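Local coordinates for protein CAS3 Metal dependent phosphohydrolase (Methanocaldococcus jannaschii, PDB 3S4L) that cuts single-stranded DNA in a magnesium-dependent reaction, and single-stranded RNA, as the HD nuclease of a CRISPR antiviral defence system, at residues T38-R41 against A42-L46; A113-G116 against A117-M121; M191-R194 against A195-P199; L204-I207 against V208-L212. All coordinates share one frame; numbering follows the deposited sequence.

Contact 1 (T38-R41 against A42-L46)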
loop_
_atom_site.group_PDB
_atom_site.type_symbol
_atom_site.label_atom_id
_atom_site.label_comp_id
_atom_site.label_asym_id
_atom_site.label_seq_id
_atom_site.Cartn_x
_atom_site.Cartn_y
_atom_site.Cartn_z
ATOM N N THR A 38 -17.157 -10.533 -3.890
ATOM C CA THR A 38 -17.500 -9.376 -3.065
ATOM C C THR A 38 -16.674 -8.170 -3.475
ATOM O O THR A 38 -17.200 -7.079 -3.661
ATOM C CB THR A 38 -17.280 -9.668 -1.574
ATOM O OG1 THR A 38 -18.070 -10.804 -1.201
ATOM C CG2 THR A 38 -17.700 -8.477 -0.717
ATOM N N ILE A 39 -15.377 -8.374 -3.632
ATOM C CA ILE A 39 -14.506 -7.300 -4.076
ATOM C C ILE A 39 -14.872 -6.825 -5.491
ATOM O O ILE A 39 -14.904 -5.628 -5.750
ATOM C CB ILE A 39 -13.046 -7.736 -4.027
ATOM C CG1 ILE A 39 -12.677 -8.173 -2.606
ATOM C CG2 ILE A 39 -12.145 -6.607 -4.492
ATOM C CD1 ILE A 39 -11.332 -8.863 -2.514
ATOM N N LYS A 40 -15.156 -7.757 -6.407
ATOM C CA LYS A 40 -15.537 -7.355 -7.764
ATOM C C LYS A 40 -16.772 -6.459 -7.760
ATOM O O LYS A 40 -16.821 -5.452 -8.479
ATOM C CB LYS A 40 -15.786 -8.556 -8.671
ATOM C CG LYS A 40 -16.427 -8.219 -10.014
ATOM C CD LYS A 40 -16.582 -9.482 -10.866
ATOM C CE LYS A 40 -17.039 -9.157 -12.289
ATOM N NZ LYS A 40 -18.456 -8.726 -12.333
ATOM N N ARG A 41 -17.766 -6.818 -6.949
ATOM C CA ARG A 41 -19.024 -6.074 -6.946
ATOM C C ARG A 41 -18.951 -4.751 -6.168
ATOM O O ARG A 41 -19.728 -3.832 -6.429
ATOM C CB ARG A 41 -20.200 -6.958 -6.502
ATOM C CG ARG A 41 -20.812 -7.747 -7.670
ATOM C CD ARG A 41 -21.643 -8.923 -7.214
ATOM N NE ARG A 41 -23.046 -8.791 -7.604
ATOM C CZ ARG A 41 -23.511 -8.976 -8.839
ATOM N NH1 ARG A 41 -22.683 -9.293 -9.829
ATOM N NH2 ARG A 41 -24.811 -8.831 -9.089
ATOM N N ALA A 42 -18.005 -4.660 -5.242
ATOM C CA ALA A 42 -17.734 -3.425 -4.520
ATOM C C ALA A 42 -17.098 -2.416 -5.464
ATOM O O ALA A 42 -17.530 -1.268 -5.520
ATOM C CB ALA A 42 -16.811 -3.691 -3.331
ATOM N N LEU A 43 -16.065 -2.849 -6.189
ATOM C CA LEU A 43 -15.461 -2.042 -7.252
ATOM C C LEU A 43 -16.505 -1.587 -8.263
ATOM O O LEU A 43 -16.407 -0.506 -8.834
ATOM C CB LEU A 43 -14.362 -2.814 -7.979
ATOM C CG LEU A 43 -13.070 -2.995 -7.196
ATOM C CD1 LEU A 43 -12.072 -3.800 -8.001
ATOM C CD2 LEU A 43 -12.498 -1.625 -6.786
ATOM N N GLU A 44 -17.513 -2.422 -8.456
ATOM C CA GLU A 44 -18.536 -2.190 -9.460
ATOM C C GLU A 44 -19.522 -1.133 -8.978
ATOM O O GLU A 44 -20.312 -0.585 -9.763
ATOM C CB GLU A 44 -19.256 -3.508 -9.764
ATOM C CG GLU A 44 -19.968 -3.562 -11.103
ATOM C CD GLU A 44 -20.236 -4.995 -11.554
ATOM O OE1 GLU A 44 -21.115 -5.659 -10.957
ATOM O OE2 GLU A 44 -19.554 -5.459 -12.497
ATOM N N ALA A 45 -19.472 -0.857 -7.678
ATOM C CA ALA A 45 -20.344 0.139 -7.078
ATOM C C ALA A 45 -19.615 1.481 -7.026
ATOM O O ALA A 45 -20.135 2.465 -6.507
ATOM C CB ALA A 45 -20.777 -0.301 -5.694
ATOM N N LEU A 46 -18.395 1.492 -7.558
ATOM C CA LEU A 46 -17.665 2.724 -7.831
ATOM C C LEU A 46 -17.494 2.860 -9.343
ATOM O O LEU A 46 -16.585 3.538 -9.822
ATOM C CB LEU A 46 -16.294 2.702 -7.153
ATOM C CG LEU A 46 -16.257 2.481 -5.636
ATOM C CD1 LEU A 46 -14.881 2.821 -5.095
ATOM C CD2 LEU A 46 -17.317 3.316 -4.954
#

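Contact 2 (A113-G116 against A117-M121)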
loop_
_atom_site.group_PDB
_atom_site.type_symbol
_atom_site.label_atom_id
_atom_site.label_comp_id
_atom_site.label_asym_id
_atom_site.label_seq_id
_atom_site.Cartn_x
_atom_site.Cartn_y
_atom_site.Cartn_z
ATOM N N ALA A 113 -6.516 2.889 -9.159
ATOM C CA ALA A 113 -5.225 3.168 -8.521
ATOM C C ALA A 113 -5.404 4.019 -7.254
ATOM O O ALA A 113 -4.780 3.773 -6.210
ATOM C CB ALA A 113 -4.311 3.865 -9.507
ATOM N N PHE A 114 -6.266 5.026 -7.340
ATOM C CA PHE A 114 -6.559 5.824 -6.164
ATOM C C PHE A 114 -7.129 4.945 -5.059
ATOM O O PHE A 114 -6.658 4.977 -3.920
ATOM C CB PHE A 114 -7.536 6.962 -6.478
ATOM C CG PHE A 114 -7.993 7.724 -5.252
ATOM C CD1 PHE A 114 -9.211 7.431 -4.644
ATOM C CD2 PHE A 114 -7.203 8.723 -4.701
ATOM C CE1 PHE A 114 -9.636 8.138 -3.508
ATOM C CE2 PHE A 114 -7.617 9.424 -3.567
ATOM C CZ PHE A 114 -8.832 9.129 -2.973
ATOM N N ILE A 115 -8.149 4.155 -5.382
ATOM C CA ILE A 115 -8.808 3.380 -4.341
ATOM C C ILE A 115 -7.873 2.325 -3.750
ATOM O O ILE A 115 -7.948 2.004 -2.567
ATOM C CB ILE A 115 -10.057 2.681 -4.839
ATOM C CG1 ILE A 115 -10.695 1.953 -3.687
ATOM C CG2 ILE A 115 -9.703 1.602 -5.824
ATOM C CD1 ILE A 115 -11.591 0.867 -4.136
ATOM N N GLY A 116 -7.001 1.767 -4.583
ATOM C CA GLY A 116 -6.030 0.799 -4.096
ATOM C C GLY A 116 -5.038 1.485 -3.177
ATOM O O GLY A 116 -4.754 0.985 -2.096
ATOM N N ALA A 117 -4.529 2.642 -3.599
ATOM C CA ALA A 117 -3.534 3.364 -2.814
ATOM C C ALA A 117 -4.095 3.815 -1.463
ATOM O O ALA A 117 -3.401 3.770 -0.441
ATOM C CB ALA A 117 -2.996 4.567 -3.599
ATOM N N LEU A 118 -5.349 4.255 -1.471
ATOM C CA LEU A 118 -6.045 4.669 -0.258
ATOM C C LEU A 118 -6.224 3.497 0.706
ATOM O O LEU A 118 -6.101 3.652 1.913
ATOM C CB LEU A 118 -7.416 5.251 -0.615
ATOM C CG LEU A 118 -8.250 5.831 0.531
ATOM C CD1 LEU A 118 -7.445 6.887 1.291
ATOM C CD2 LEU A 118 -9.538 6.420 -0.019
ATOM N N THR A 119 -6.513 2.320 0.164
ATOM C CA THR A 119 -6.661 1.135 0.989
ATOM C C THR A 119 -5.336 0.864 1.685
ATOM O O THR A 119 -5.286 0.574 2.890
ATOM C CB THR A 119 -7.043 -0.078 0.126
ATOM O OG1 THR A 119 -8.306 0.172 -0.498
ATOM C CG2 THR A 119 -7.137 -1.330 0.978
ATOM N N VAL A 120 -4.262 0.963 0.903
ATOM C CA VAL A 120 -2.917 0.769 1.403
ATOM C C VAL A 120 -2.526 1.847 2.438
ATOM O O VAL A 120 -1.852 1.556 3.432
ATOM C CB VAL A 120 -1.915 0.760 0.247
ATOM C CG1 VAL A 120 -0.516 1.090 0.768
ATOM C CG2 VAL A 120 -1.939 -0.600 -0.471
ATOM N N MET A 121 -2.955 3.084 2.197
ATOM C CA MET A 121 -2.655 4.196 3.089
ATOM C C MET A 121 -3.401 4.003 4.407
ATOM O O MET A 121 -3.040 4.552 5.441
ATOM C CB MET A 121 -3.080 5.515 2.436
ATOM C CG MET A 121 -2.401 6.770 3.016
ATOM S SD MET A 121 -3.213 8.298 2.502
ATOM C CE MET A 121 -2.462 8.573 0.910
#

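Contact 3 (M191-R194 against A195-P199)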
loop_
_atom_site.group_PDB
_atom_site.type_symbol
_atom_site.label_atom_id
_atom_site.label_comp_id
_atom_site.label_asym_id
_atom_site.label_seq_id
_atom_site.Cartn_x
_atom_site.Cartn_y
_atom_site.Cartn_z
ATOM N N MET A 191 -3.701 13.110 -1.798
ATOM C CA MET A 191 -4.558 11.961 -1.536
ATOM C C MET A 191 -5.500 12.207 -0.375
ATOM O O MET A 191 -6.702 11.994 -0.482
ATOM C CB MET A 191 -3.702 10.734 -1.225
ATOM C CG MET A 191 -3.206 10.023 -2.462
ATOM S SD MET A 191 -4.298 8.676 -2.923
ATOM C CE MET A 191 -3.836 7.483 -1.649
ATOM N N SER A 192 -4.926 12.647 0.739
ATOM C CA SER A 192 -5.650 12.857 1.987
ATOM C C SER A 192 -6.777 13.850 1.812
ATOM O O SER A 192 -7.821 13.734 2.452
ATOM C CB SER A 192 -4.684 13.377 3.046
ATOM O OG SER A 192 -3.509 12.592 3.049
ATOM N N VAL A 193 -6.554 14.833 0.949
ATOM C CA VAL A 193 -7.571 15.832 0.658
ATOM C C VAL A 193 -8.738 15.229 -0.097
ATOM O O VAL A 193 -9.876 15.247 0.374
ATOM C CB VAL A 193 -7.009 16.963 -0.204
ATOM C CG1 VAL A 193 -8.147 17.762 -0.813
ATOM C CG2 VAL A 193 -6.098 17.855 0.620
ATOM N N ARG A 194 -8.441 14.689 -1.273
ATOM C CA ARG A 194 -9.474 14.168 -2.150
ATOM C C ARG A 194 -10.241 13.044 -1.471
ATOM O O ARG A 194 -11.304 12.625 -1.937
ATOM C CB ARG A 194 -8.874 13.745 -3.497
ATOM C CG ARG A 194 -8.148 14.912 -4.188
ATOM C CD ARG A 194 -8.319 14.904 -5.707
ATOM N NE ARG A 194 -7.101 14.476 -6.394
ATOM C CZ ARG A 194 -6.943 14.443 -7.716
ATOM N NH1 ARG A 194 -7.928 14.821 -8.523
ATOM N NH2 ARG A 194 -5.790 14.029 -8.233
ATOM N N ALA A 195 -9.708 12.583 -0.344
ATOM C CA ALA A 195 -10.358 11.536 0.436
ATOM C C ALA A 195 -11.195 12.100 1.593
ATOM O O ALA A 195 -12.235 11.542 1.942
ATOM C CB ALA A 195 -9.326 10.542 0.939
ATOM N N ARG A 196 -10.736 13.203 2.183
ATOM C CA ARG A 196 -11.522 13.947 3.168
ATOM C C ARG A 196 -12.833 14.440 2.571
ATOM O O ARG A 196 -13.839 14.554 3.262
ATOM C CB ARG A 196 -10.757 15.189 3.627
ATOM C CG ARG A 196 -9.635 14.970 4.614
ATOM C CD ARG A 196 -9.368 16.255 5.412
ATOM N NE ARG A 196 -9.113 17.418 4.561
ATOM C CZ ARG A 196 -7.916 17.736 4.073
ATOM N NH1 ARG A 196 -6.870 16.970 4.349
ATOM N NH2 ARG A 196 -7.762 18.812 3.309
ATOM N N HIS A 197 -12.800 14.746 1.278
ATOM C CA HIS A 197 -13.846 15.538 0.637
ATOM C C HIS A 197 -15.074 14.773 0.148
ATOM O O HIS A 197 -16.193 15.296 0.178
ATOM C CB HIS A 197 -13.257 16.401 -0.488
ATOM C CG HIS A 197 -12.774 17.742 -0.023
ATOM N ND1 HIS A 197 -11.594 17.913 0.673
ATOM C CD2 HIS A 197 -13.326 18.975 -0.132
ATOM C CE1 HIS A 197 -11.434 19.193 0.958
ATOM N NE2 HIS A 197 -12.472 19.859 0.482
ATOM N N THR A 198 -14.872 13.545 -0.304
ATOM C CA THR A 198 -15.987 12.730 -0.763
ATOM C C THR A 198 -17.159 12.755 0.220
ATOM O O THR A 198 -16.963 12.667 1.437
ATOM C CB THR A 198 -15.558 11.273 -0.978
ATOM O OG1 THR A 198 -16.268 10.425 -0.066
ATOM C CG2 THR A 198 -14.067 11.127 -0.747
ATOM N N PRO A 199 -18.382 12.890 -0.313
ATOM C CA PRO A 199 -19.588 12.613 0.469
ATOM C C PRO A 199 -19.672 11.113 0.761
ATOM O O PRO A 199 -20.259 10.712 1.765
ATOM C CB PRO A 199 -20.716 13.024 -0.486
ATOM C CG PRO A 199 -20.125 12.848 -1.855
ATOM C CD PRO A 199 -18.698 13.290 -1.697
#

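Contact 4 (L204-I207 against V208-L212)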
loop_
_atom_site.group_PDB
_atom_site.type_symbol
_atom_site.label_atom_id
_atom_site.label_comp_id
_atom_site.label_asym_id
_atom_site.label_seq_id
_atom_site.Cartn_x
_atom_site.Cartn_y
_atom_site.Cartn_z
ATOM N N LEU A 204 -17.340 4.760 0.830
ATOM C CA LEU A 204 -15.886 4.728 0.754
ATOM C C LEU A 204 -15.293 3.875 1.875
ATOM O O LEU A 204 -14.332 3.133 1.652
ATOM C CB LEU A 204 -15.301 6.131 0.789
ATOM C CG LEU A 204 -14.484 6.457 -0.459
ATOM C CD1 LEU A 204 -13.594 7.669 -0.228
ATOM C CD2 LEU A 204 -13.644 5.254 -0.834
ATOM N N ARG A 205 -15.874 3.980 3.070
ATOM C CA ARG A 205 -15.446 3.177 4.214
ATOM C C ARG A 205 -15.761 1.702 3.989
ATOM O O ARG A 205 -15.037 0.820 4.455
ATOM C CB ARG A 205 -16.103 3.666 5.521
ATOM C CG ARG A 205 -15.566 4.994 6.068
ATOM C CD ARG A 205 -15.961 5.222 7.537
ATOM N NE ARG A 205 -15.369 6.445 8.091
ATOM C CZ ARG A 205 -14.524 6.495 9.126
ATOM N NH1 ARG A 205 -14.160 5.382 9.755
ATOM N NH2 ARG A 205 -14.046 7.668 9.538
ATOM N N PHE A 206 -16.851 1.442 3.274
ATOM C CA PHE A 206 -17.277 0.079 2.979
ATOM C C PHE A 206 -16.432 -0.530 1.854
ATOM O O PHE A 206 -16.113 -1.721 1.889
ATOM C CB PHE A 206 -18.790 0.043 2.672
ATOM C CG PHE A 206 -19.149 -0.618 1.359
ATOM C CD1 PHE A 206 -19.654 -1.914 1.333
ATOM C CD2 PHE A 206 -19.007 0.062 0.156
ATOM C CE1 PHE A 206 -19.993 -2.526 0.132
ATOM C CE2 PHE A 206 -19.341 -0.546 -1.050
ATOM C CZ PHE A 206 -19.836 -1.842 -1.059
ATOM N N ILE A 207 -16.047 0.284 0.872
ATOM C CA ILE A 207 -15.244 -0.226 -0.248
ATOM C C ILE A 207 -13.790 -0.462 0.164
ATOM O O ILE A 207 -13.265 -1.578 0.010
ATOM C CB ILE A 207 -15.351 0.670 -1.506
ATOM C CG1 ILE A 207 -14.196 0.399 -2.469
ATOM C CG2 ILE A 207 -15.369 2.113 -1.127
ATOM C CD1 ILE A 207 -14.405 -0.849 -3.323
ATOM N N VAL A 208 -13.155 0.575 0.711
ATOM C CA VAL A 208 -11.873 0.416 1.391
ATOM C C VAL A 208 -11.980 -0.688 2.431
ATOM O O VAL A 208 -11.098 -1.545 2.542
ATOM C CB VAL A 208 -11.457 1.703 2.130
ATOM C CG1 VAL A 208 -10.242 1.440 3.016
ATOM C CG2 VAL A 208 -11.190 2.822 1.155
ATOM N N GLY A 209 -13.062 -0.652 3.205
ATOM C CA GLY A 209 -13.319 -1.672 4.204
ATOM C C GLY A 209 -13.365 -3.055 3.592
ATOM O O GLY A 209 -12.858 -4.011 4.166
ATOM N N THR A 210 -13.955 -3.156 2.404
ATOM C CA THR A 210 -14.042 -4.431 1.676
ATOM C C THR A 210 -12.676 -4.918 1.180
ATOM O O THR A 210 -12.352 -6.100 1.289
ATOM C CB THR A 210 -14.988 -4.302 0.446
ATOM O OG1 THR A 210 -16.240 -3.737 0.855
ATOM C CG2 THR A 210 -15.232 -5.655 -0.214
ATOM N N LEU A 211 -11.876 -4.018 0.615
ATOM C CA LEU A 211 -10.568 -4.423 0.106
ATOM C C LEU A 211 -9.647 -4.776 1.269
ATOM O O LEU A 211 -8.785 -5.647 1.148
ATOM C CB LEU A 211 -9.947 -3.331 -0.779
ATOM C CG LEU A 211 -10.786 -2.842 -1.970
ATOM C CD1 LEU A 211 -10.016 -1.836 -2.825
ATOM C CD2 LEU A 211 -11.242 -3.989 -2.812
ATOM N N LEU A 212 -9.840 -4.096 2.395
ATOM C CA LEU A 212 -9.026 -4.314 3.592
ATOM C C LEU A 212 -9.039 -5.760 4.157
ATOM O O LEU A 212 -7.977 -6.323 4.455
ATOM C CB LEU A 212 -9.453 -3.321 4.677
ATOM C CG LEU A 212 -8.421 -2.331 5.216
ATOM C CD1 LEU A 212 -7.138 -2.410 4.398
ATOM C CD2 LEU A 212 -8.987 -0.896 5.255
#

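Contact 1 (T38-R41 against A42-L46)
Ile39 and Leu43, one turn apart on helix 36-43, form the tightly packed side of this local contact, and Lys40, Arg41 and Glu44 form its loose side. On the packed side the backbone bond from Leu43 N to Ile39 O is 3.0 Å long and almost straight, with 176° at the hydrogen. Leu43 sets CG beside its own backbone N (chi1 -73°), which brings CG back to 3.5 Å from Ile39 O. The branches themselves meet more lightly, Ile39 CG2 lying 4.5 Å from Leu43 CD1. Next to them Ala42 donates its N to Thr38 O at 3.0 Å, and its methyl rests 3.4 Å from the same oxygen. Helix 204-215 packs on part of this face, with Leu211 against Ile39 and Ile207 against Ala42; helix 52-65 also meets Ile39, and Leu43 reaches Ile115.

The outer side relies on looser, electrostatic contacts. Lys40 runs out extended and turns only at its last torsion, alongside Glu44, so that NZ and OE2 form a weak salt bridge of 3.5 Å. Arg41 comes near the other carboxylate oxygen, its NH1 4.1 Å from Glu44 OE1. The guanidinium and carboxylate planes are 70° apart, and no N-H points at that oxygen. Beneath them Glu44 N is shared weakly between the carbonyls of Lys40 and Arg41. A carboxylate with two cations nearby would probably be favoured in its ionised form, but long separations and weak bonds imply a diffuse, probably mobile attraction, in contrast to the directed backbone bonding of the buried face.

Contact 2 (A113-G116 against A117-M121)
Ala117, pairing with Ala113 one turn back, begins the second half of a buried run on helix 110-121: its N bonds to Ala113 O at 2.9 Å, and its small methyl lies 3.3 Å from that oxygen. Leu118 follows with an equally short bond to Phe114 O. Its side chain runs beside that of Phe114, both with CG anti to the backbone N (chi1 -176° for the leucine), and its CD2 branch approaches the ring obliquely, 3.9 Å from CE1. At Thr119 the side chain joins in the backbone bonding. OG1 stands beside its own backbone N (chi1 -62°) and donates to Ile115 O at 2.8 Å, while Thr119 N bonds to the same oxygen at 3.1 Å from the opposite face of the carbonyl plane. Val120 N bonds to Gly116 O, with CG2 3.6 Å from that oxygen. Its own carbonyl accepts a hydrogen bond from ND1 of His123, a ligand of the catalytic metal, a second-shell bond that probably helps to orient the imidazole. By turning its hydroxyl onto a backbone carbonyl, Thr119 satisfies a polar group within the apolar interior, and Ile115 O accepts two bonds, which probably limits its freedom.

Contact 3 (M191-R194 against A195-P199)
Met191 meets Ala195 through its backbone oxygen, which lies 3.3 Å from the alanine CB; its own side chain leads off the other way, into the protein. Ser192 contributes its carbonyl, which accepts a bond of 3.0 Å from Arg196 N and is also brushed by the arginine CG at 3.1 Å. The serine hydroxyl is engaged elsewhere, hydrogen-bonded to Val188 O one turn earlier.

Val193 is the hub of the outer side, where its two branches divide the work. CG2, anti to the carbonyl carbon, reaches NH2 of Arg196 at 3.3 Å, because that arginine bends at its third torsion (chi3 -54°) and folds back so that one guanidinium face lies over Val193 CA; its NH1 has a weak hydrogen bond to Leu140 O. CG1 runs alongside His197, 3.8 Å from ND1. The same ring nitrogen donates to Val193 O at 3.2 Å. This oxygen is close to the imidazole plane, yet the nitrogen sits well above the plane of the carbonyl, 52° out of it, and the angle at the hydrogen is 149°. A second, weak bond comes from His197 N, so the histidine reaches that carbonyl with both its backbone N and its ring. Last, Arg194 offers its carbonyl to the Thr198 methyl CG2 at 3.4 Å, while its guanidinium has a weak, long ion pair with Glu190.

The polar side of helix 181-197 therefore faces outward, whereas its inner side lies on helix 110-121: Met191 packs against Phe114, Ala117 and Met121, and Ala195 against Leu118. Through Thr198 and Pro199 the chain runs on as a loop towards helix 204-215.

Contact 4 (L204-I207 against V208-L212)
Over one face of the Phe206 ring stands the hydroxyl of Thr210, its OG1 3.9 Å above the ring plane and displaced towards the rim, nearest CD1. The two side chains lie alongside each other, pointing the same way. Thr210 has OG1 anti to its carbonyl carbon (chi1 -51°), which turns the oxygen back along the helix; its modelled approach to the Phe206 carbonyl is implausibly short and the detail there is doubtful. The other flat group, the Arg205 guanidinium, lies away from this turn, with NH1 hydrogen-bonded to Ile128 O.

The inward side is aliphatic. Leu204 and Val208 cross obliquely, CD2 meeting CG2 at 4.0 Å, and that valine branch also presses on Leu204 O at 3.2 Å, the oxygen that accepts the Val208 N-H at 3.0 Å. These residues belong to the helical packing of the HD domain: helix 204-215 packs against both helix 36-43 and helix 110-121, and Leu212 touches His123, one of the catalytic metal ligands.

Further along, Ile207 lodges CG2 in the crowded position between backbone N and carbonyl carbon and sends CG1 the other way, anti to N (chi1 162°). From there CD1 reaches CG of Leu211 at 4.3 Å. Leu211 N bonds to Ile207 O at 2.9 Å, nearly along the C=O axis, and the leucine CG closes in on the same oxygen at 3.4 Å. From helix 110-121, Ile115 packs on both Ile207 and Leu211, and Thr119 on Leu211.

All four are local contacts along a helix, within it or at its end, yet their chemistry follows their depth. Contact 2 is the core one, its centre about 7 Å from the chain's centre, and touches each of the other three; contacts 1 and 3 lie nearer the surface, and contact 4 lies between. Contacts 1, 2 and 4 meet through aliphatic side chains, such as Leu43 CD2 to Ile115 CD1 (3.7 Å). Contact 3 joins the core through Met191 and helix 204-215 through Thr198, but does not touch contact 1. Charged side chains lie on the outer sides of 1, 3 and 4 and none lies in 2, whose polar side chain is turned onto the backbone.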